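Local coordinates for protein monomethylamine methyltransferase MtmB1 (Methanosarcina barkeri, PDB 1NTH) that catalyses the transfer of the methyl group of monomethylamine to the corrinoid cofactor of its partner protein MtmC, a step in methanogenesis from methylamine, at residues G304-R309 with S350-T355. Sequence-based numbering, arbitrary orientation.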
loop_
_atom_site.group_PDB
_atom_site.type_symbol
_atom_site.label_atom_id
_atom_site.label_comp_id
_atom_site.label_asym_id
_atom_site.label_seq_id
_atom_site.Cartn_x
_atom_site.Cartn_y
_atom_site.Cartn_z
ATOM N N GLY A 304 -26.019 28.619 25.622
ATOM C CA GLY A 304 -25.254 28.025 24.538
ATOM C C GLY A 304 -24.114 27.139 25.012
ATOM O O GLY A 304 -23.138 26.933 24.288
ATOM N N SER A 305 -24.241 26.614 26.227
ATOM C CA SER A 305 -23.224 25.740 26.806
ATOM C C SER A 305 -23.761 24.330 27.023
ATOM O O SER A 305 -24.966 24.124 27.169
ATOM C CB SER A 305 -22.737 26.300 28.144
ATOM O OG SER A 305 -21.884 25.375 28.800
ATOM N N THR A 306 -22.852 23.362 27.055
ATOM C CA THR A 306 -23.214 21.966 27.254
ATOM C C THR A 306 -23.026 21.529 28.709
ATOM O O THR A 306 -23.324 20.389 29.057
ATOM C CB THR A 306 -22.342 21.045 26.382
ATOM O OG1 THR A 306 -20.963 21.339 26.634
ATOM C CG2 THR A 306 -22.647 21.248 24.905
ATOM N N ASN A 307 -22.537 22.427 29.558
ATOM C CA ASN A 307 -22.311 22.061 30.949
ATOM C C ASN A 307 -23.178 22.769 31.987
ATOM O O ASN A 307 -22.741 22.999 33.116
ATOM C CB ASN A 307 -20.832 22.234 31.309
ATOM C CG ASN A 307 -20.288 23.586 30.912
ATOM O OD1 ASN A 307 -19.556 23.710 29.928
ATOM N ND2 ASN A 307 -20.646 24.615 31.675
ATOM N N THR A 308 -24.402 23.122 31.613
ATOM C CA THR A 308 -25.299 23.745 32.577
ATOM C C THR A 308 -25.923 22.570 33.321
ATOM O O THR A 308 -25.839 21.424 32.865
ATOM C CB THR A 308 -26.418 24.570 31.900
ATOM O OG1 THR A 308 -27.294 23.696 31.180
ATOM C CG2 THR A 308 -25.823 25.601 30.950
ATOM N N ARG A 309 -26.537 22.839 34.464
ATOM C CA ARG A 309 -27.156 21.778 35.243
ATOM C C ARG A 309 -28.128 20.957 34.397
ATOM O O ARG A 309 -28.118 19.726 34.449
ATOM C CB ARG A 309 -27.883 22.377 36.452
ATOM C CG ARG A 309 -28.539 21.357 37.374
ATOM C CD ARG A 309 -29.104 22.055 38.613
ATOM N NE ARG A 309 -28.049 22.643 39.435
ATOM C CZ ARG A 309 -27.398 21.996 40.399
ATOM N NH1 ARG A 309 -27.694 20.732 40.673
ATOM N NH2 ARG A 309 -26.440 22.610 41.082
ATOM N N SER A 350 -14.711 20.297 33.533
ATOM C CA SER A 350 -14.565 19.235 34.521
ATOM C C SER A 350 -15.918 18.641 34.897
ATOM O O SER A 350 -16.063 17.423 34.999
ATOM C CB SER A 350 -13.866 19.763 35.778
ATOM O OG SER A 350 -12.522 20.106 35.505
ATOM N N ALA A 351 -16.906 19.502 35.113
ATOM C CA ALA A 351 -18.235 19.024 35.470
ATOM C C ALA A 351 -18.761 18.105 34.372
ATOM O O ALA A 351 -19.365 17.071 34.659
ATOM C CB ALA A 351 -19.189 20.202 35.670
ATOM N N GLN A 352 -18.524 18.470 33.116
ATOM C CA GLN A 352 -19.006 17.637 32.025
ATOM C C GLN A 352 -18.217 16.336 31.916
ATOM O O GLN A 352 -18.782 15.293 31.598
ATOM C CB GLN A 352 -18.958 18.386 30.694
ATOM C CG GLN A 352 -19.730 17.655 29.612
ATOM C CD GLN A 352 -19.837 18.436 28.327
ATOM O OE1 GLN A 352 -19.809 19.668 28.330
ATOM N NE2 GLN A 352 -19.984 17.722 27.215
ATOM N N SER A 353 -16.915 16.396 32.179
ATOM C CA SER A 353 -16.092 15.193 32.117
ATOM C C SER A 353 -16.538 14.208 33.198
ATOM O O SER A 353 -16.575 12.998 32.977
ATOM C CB SER A 353 -14.615 15.550 32.300
ATOM O OG SER A 353 -13.804 14.387 32.239
ATOM N N ILE A 354 -16.886 14.726 34.371
ATOM C CA ILE A 354 -17.349 13.868 35.455
ATOM C C ILE A 354 -18.656 13.197 35.027
ATOM O O ILE A 354 -18.818 11.983 35.154
ATOM C CB ILE A 354 -17.595 14.682 36.748
ATOM C CG1 ILE A 354 -16.259 15.178 37.307
ATOM C CG2 ILE A 354 -18.348 13.836 37.772
ATOM C CD1 ILE A 354 -16.401 16.202 38.430
ATOM N N THR A 355 -19.576 13.998 34.502
ATOM C CA THR A 355 -20.871 13.498 34.056
ATOM C C THR A 355 -20.745 12.467 32.935
ATOM O O THR A 355 -21.341 11.391 33.004
ATOM C CB THR A 355 -21.759 14.654 33.558
ATOM O OG1 THR A 355 -21.896 15.630 34.599
ATOM C CG2 THR A 355 -23.138 14.140 33.157
HETATM O O HOH W 1 -17.822 21.731 28.660
#
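Thr306 and Gln352 meet through their polar ends and join two successive beta-alpha units of the TIM barrel: the loop that leads from strand 293-300 into helix 309-325, and the following helix, 343-359. The pair is a worked example of how a buried amide can tie a barrel loop to a neighbouring helix. The direct link is a single hydrogen bond, in which Thr306 OG1 donates to Gln352 OE1 over 2.6 Å. The hydroxyl comes in at a C=O...donor angle of 128°, tilted 23° from the carbonyl plane. Gln352 delivers its amide to the loop because CG stands anti to the backbone N (chi1 -168°) and the chain runs on extended. Both ends of the bond have further partners: Thr306 OG1 also pairs with the backbone N of Tyr335, while Gln352 NE2 donates to the carbonyl of Gln333, which settles which way round the amide lies. An isoleucine in place of Gln352 would probably leave the Thr306 hydroxyl without its acceptor, take the NE2 donor from the Gln333 carbonyl and break the water bridge to Asn307. That bridge is the second, indirect link, the water donating to Gln352 OE1 and to Asn307 OD1. Asn307 ND2 turns to Glu348, one helical turn earlier on helix 343-359, so both ends of this amide are bound. Beyond these polar links the segments barely touch: the CB atoms of Thr306 and Asn307 approach OE1 of Gln352 to 3.5 and 4.1 Å; Leu312 of helix 309-325 packs against Gln352 from outside the pair. Within the loop, an ST turn fixes the backbone beside Asn307: its N-H points almost straight at Ser305 OG, at 3.1 Å and 174°.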